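Local coordinates for protein mandelate racemase / muconate lactonizing enzyme (PDB 2POD) that belongs to the enolase superfamily and probably acts as a metal-dependent lyase or related enzyme, though its exact reaction and substrate are unknown, at residues I117-G125 with L167-W178. Sequence-based numbering, arbitrary orientation.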
loop_
_atom_site.group_PDB
_atom_site.type_symbol
_atom_site.label_atom_id
_atom_site.label_comp_id
_atom_site.label_asym_id
_atom_site.label_seq_id
_atom_site.Cartn_x
_atom_site.Cartn_y
_atom_site.Cartn_z
ATOM N N ILE B 117 -36.899 9.726 -15.624
ATOM C CA ILE B 117 -35.447 9.795 -15.728
ATOM C C ILE B 117 -35.034 10.002 -17.173
ATOM O O ILE B 117 -35.669 9.471 -18.078
ATOM C CB ILE B 117 -34.750 8.554 -15.100
ATOM C CG1 ILE B 117 -33.224 8.708 -15.119
ATOM C CG2 ILE B 117 -35.230 7.254 -15.733
ATOM C CD1 ILE B 117 -32.484 7.732 -14.259
ATOM N N ARG B 118 -33.991 10.807 -17.372
ATOM C CA ARG B 118 -33.311 10.954 -18.655
ATOM C C ARG B 118 -32.962 9.604 -19.270
ATOM O O ARG B 118 -32.441 8.710 -18.596
ATOM C CB ARG B 118 -32.044 11.793 -18.471
ATOM C CG ARG B 118 -31.349 12.193 -19.757
ATOM C CD ARG B 118 -30.322 13.267 -19.485
ATOM N NE ARG B 118 -29.485 13.529 -20.652
ATOM C CZ ARG B 118 -28.221 13.137 -20.775
ATOM N NH1 ARG B 118 -27.627 12.458 -19.800
ATOM N NH2 ARG B 118 -27.547 13.436 -21.878
ATOM N N THR B 119 -33.289 9.456 -20.548
ATOM C CA THR B 119 -32.896 8.279 -21.302
ATOM C C THR B 119 -31.737 8.601 -22.235
ATOM O O THR B 119 -31.483 9.764 -22.531
ATOM C CB THR B 119 -34.096 7.654 -22.055
ATOM O OG1 THR B 119 -33.823 6.278 -22.326
ATOM C CG2 THR B 119 -34.403 8.392 -23.367
ATOM N N TYR B 120 -31.015 7.568 -22.652
ATOM C CA TYR B 120 -30.059 7.667 -23.747
ATOM C C TYR B 120 -30.285 6.522 -24.712
ATOM O O TYR B 120 -30.729 5.443 -24.308
ATOM C CB TYR B 120 -28.604 7.691 -23.241
ATOM C CG TYR B 120 -28.010 6.372 -22.783
ATOM C CD1 TYR B 120 -27.247 5.581 -23.652
ATOM C CD2 TYR B 120 -28.182 5.927 -21.471
ATOM C CE1 TYR B 120 -26.696 4.368 -23.229
ATOM C CE2 TYR B 120 -27.624 4.720 -21.036
ATOM C CZ TYR B 120 -26.890 3.945 -21.921
ATOM O OH TYR B 120 -26.333 2.759 -21.498
ATOM N N ASN B 121 -29.982 6.757 -25.986
ATOM C CA ASN B 121 -30.277 5.773 -27.022
ATOM C C ASN B 121 -29.074 4.945 -27.406
ATOM O O ASN B 121 -28.085 5.458 -27.928
ATOM C CB ASN B 121 -30.911 6.414 -28.259
ATOM C CG ASN B 121 -31.657 5.403 -29.114
ATOM O OD1 ASN B 121 -32.742 4.946 -28.752
ATOM N ND2 ASN B 121 -31.068 5.032 -30.245
ATOM N N THR B 122 -29.161 3.651 -27.131
ATOM C CA THR B 122 -28.186 2.704 -27.637
ATOM C C THR B 122 -28.510 2.427 -29.107
ATOM O O THR B 122 -29.534 1.814 -29.429
ATOM C CB THR B 122 -28.177 1.428 -26.767
ATOM O OG1 THR B 122 -27.703 1.768 -25.462
ATOM C CG2 THR B 122 -27.283 0.339 -27.346
ATOM N N CYS B 123 -27.632 2.902 -29.989
ATOM C CA CYS B 123 -27.861 2.897 -31.432
ATOM C C CYS B 123 -27.673 1.510 -32.054
ATOM O O CYS B 123 -26.781 1.302 -32.880
ATOM C CB CYS B 123 -26.949 3.922 -32.117
ATOM S SG CYS B 123 -27.146 5.621 -31.518
ATOM N N ALA B 124 -28.510 0.564 -31.631
ATOM C CA ALA B 124 -28.620 -0.753 -32.255
ATOM C C ALA B 124 -29.679 -0.734 -33.353
ATOM O O ALA B 124 -30.625 0.061 -33.302
ATOM C CB ALA B 124 -28.970 -1.800 -31.209
ATOM N N GLY B 125 -29.513 -1.610 -34.341
ATOM C CA GLY B 125 -30.575 -1.905 -35.301
ATOM C C GLY B 125 -31.618 -2.863 -34.745
ATOM O O GLY B 125 -31.374 -3.518 -33.724
ATOM N N LEU B 167 -31.943 12.272 -33.347
ATOM C CA LEU B 167 -32.169 12.024 -31.920
ATOM C C LEU B 167 -32.421 13.304 -31.134
ATOM O O LEU B 167 -33.251 13.326 -30.224
ATOM C CB LEU B 167 -31.007 11.246 -31.302
ATOM C CG LEU B 167 -30.976 9.757 -31.638
ATOM C CD1 LEU B 167 -29.590 9.208 -31.456
ATOM C CD2 LEU B 167 -31.991 8.962 -30.825
ATOM N N LEU B 168 -31.708 14.365 -31.503
ATOM C CA LEU B 168 -31.876 15.677 -30.894
ATOM C C LEU B 168 -33.256 16.295 -31.156
ATOM O O LEU B 168 -33.775 17.029 -30.310
ATOM C CB LEU B 168 -30.769 16.619 -31.372
ATOM C CG LEU B 168 -30.480 17.856 -30.519
ATOM C CD1 LEU B 168 -29.545 17.513 -29.368
ATOM C CD2 LEU B 168 -29.895 18.959 -31.383
ATOM N N ASP B 169 -33.838 15.987 -32.316
ATOM C CA ASP B 169 -35.183 16.449 -32.674
ATOM C C ASP B 169 -36.285 15.834 -31.810
ATOM O O ASP B 169 -37.269 16.502 -31.492
ATOM C CB ASP B 169 -35.474 16.179 -34.154
ATOM C CG ASP B 169 -36.065 17.389 -34.870
ATOM O OD1 ASP B 169 -37.006 18.022 -34.338
ATOM O OD2 ASP B 169 -35.584 17.707 -35.978
ATOM N N SER B 170 -36.117 14.566 -31.434
ATOM C CA SER B 170 -37.039 13.910 -30.504
ATOM C C SER B 170 -36.724 14.228 -29.040
ATOM O O SER B 170 -37.533 13.958 -28.148
ATOM C CB SER B 170 -37.082 12.397 -30.743
ATOM O OG SER B 170 -35.781 11.840 -30.794
ATOM N N GLY B 171 -35.553 14.813 -28.803
ATOM C CA GLY B 171 -35.216 15.374 -27.500
ATOM C C GLY B 171 -34.260 14.508 -26.703
ATOM O O GLY B 171 -33.995 14.788 -25.535
ATOM N N ILE B 172 -33.750 13.457 -27.342
ATOM C CA ILE B 172 -32.759 12.566 -26.753
ATOM C C ILE B 172 -31.376 13.219 -26.839
ATOM O O ILE B 172 -30.872 13.492 -27.939
ATOM C CB ILE B 172 -32.800 11.162 -27.437
ATOM C CG1 ILE B 172 -33.993 10.356 -26.915
ATOM C CG2 ILE B 172 -31.509 10.375 -27.214
ATOM C CD1 ILE B 172 -34.440 9.216 -27.833
ATOM N N THR B 173 -30.784 13.486 -25.673
ATOM C CA THR B 173 -29.508 14.212 -25.590
ATOM C C THR B 173 -28.292 13.323 -25.300
ATOM O O THR B 173 -27.237 13.832 -24.904
ATOM C CB THR B 173 -29.548 15.372 -24.560
ATOM O OG1 THR B 173 -30.012 14.886 -23.295
ATOM C CG2 THR B 173 -30.455 16.501 -25.035
ATOM N N ALA B 174 -28.432 12.013 -25.520
ATOM C CA ALA B 174 -27.301 11.077 -25.401
ATOM C C ALA B 174 -27.415 9.820 -26.272
ATOM O O ALA B 174 -28.468 9.189 -26.323
ATOM C CB ALA B 174 -27.058 10.703 -23.936
HETATM N N MSE B 175 -26.321 9.465 -26.949
HETATM C CA MSE B 175 -26.220 8.190 -27.683
HETATM C C MSE B 175 -25.061 7.323 -27.207
HETATM O O MSE B 175 -23.997 7.834 -26.853
HETATM C CB MSE B 175 -26.035 8.401 -29.187
HETATM C CG MSE B 175 -26.539 9.698 -29.734
HETATM SE SE MSE B 175 -25.426 10.476 -31.132
HETATM C CE MSE B 175 -25.037 8.887 -32.204
ATOM N N LYS B 176 -25.266 6.009 -27.255
ATOM C CA LYS B 176 -24.177 5.045 -27.171
ATOM C C LYS B 176 -23.866 4.385 -28.508
ATOM O O LYS B 176 -24.748 3.830 -29.165
ATOM C CB LYS B 176 -24.480 3.973 -26.129
ATOM C CG LYS B 176 -23.272 3.132 -25.753
ATOM C CD LYS B 176 -23.460 2.492 -24.404
ATOM C CE LYS B 176 -24.242 1.202 -24.527
ATOM N NZ LYS B 176 -24.601 0.658 -23.188
ATOM N N ILE B 177 -22.597 4.445 -28.901
ATOM C CA ILE B 177 -22.135 3.802 -30.129
ATOM C C ILE B 177 -20.962 2.844 -29.860
ATOM O O ILE B 177 -20.360 2.888 -28.790
ATOM C CB ILE B 177 -21.766 4.847 -31.204
ATOM C CG1 ILE B 177 -20.627 5.746 -30.713
ATOM C CG2 ILE B 177 -22.998 5.692 -31.559
ATOM C CD1 ILE B 177 -19.972 6.551 -31.803
ATOM N N TRP B 178 -20.652 1.979 -30.827
ATOM C CA TRP B 178 -19.537 1.045 -30.677
ATOM C C TRP B 178 -18.653 0.803 -31.912
ATOM O O TRP B 178 -18.467 -0.348 -32.314
ATOM C CB TRP B 178 -20.011 -0.281 -30.070
ATOM C CG TRP B 178 -21.182 -0.908 -30.759
ATOM C CD1 TRP B 178 -21.146 -1.873 -31.729
ATOM C CD2 TRP B 178 -22.569 -0.627 -30.526
ATOM N NE1 TRP B 178 -22.422 -2.203 -32.117
ATOM C CE2 TRP B 178 -23.314 -1.454 -31.397
ATOM C CE3 TRP B 178 -23.255 0.244 -29.670
ATOM C CZ2 TRP B 178 -24.708 -1.437 -31.429
ATOM C CZ3 TRP B 178 -24.633 0.266 -29.711
ATOM C CH2 TRP B 178 -25.347 -0.577 -30.576
HETATM O O HOH W 1 -31.556 12.059 -23.481
#
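Lys176 sends CG away from its own N (chi1 -166°) and folds at chi3 (84°), and its NZ swings across to the Tyr120 hydroxyl, while CB sits at the edge of the tyrosine ring. The two residues belong to neighbouring parallel strands, 117-122 and 174-177, in the beta barrel of the enolase-superfamily C-terminal domain. NZ donates to Tyr120 OH at 3.2 Å and also forms a salt bridge with Glu246, a ligand of the bound sodium ion, so the face carrying Lys176 and Thr122 looks onto the metal site. Thr122 runs alongside the lysine, its OG1 bonded to Glu347.

The strands are joined by three backbone bonds: Asn121 N to Ala174 O, Lys176 N to Asn121 O at 3.0 Å, and Cys123 N to Lys176 O. On the other face, Leu167 CD2 from the preceding helix packs against Asn121 CB at 3.8 Å. That helix ends in a Schellman motif at Gly171, and Ile172 then lays CG2 against Asn121 CB.

At the N-terminal end, Arg118 runs extended from CG to NE and grips Thr173 OG1 side-on, NE at 3.0 Å and NH2 at 3.2 Å, with the oxygen in the guanidinium plane. NH2 also forms a salt bridge with Asp216, and Tyr191 of a second subunit makes a cation-pi contact with the arginine.

Just past strand 174-177, the Trp178 ring meets Thr122 CG2 with CZ3 at 3.6 Å and brings CH2 to 3.3 Å from Cys123 O.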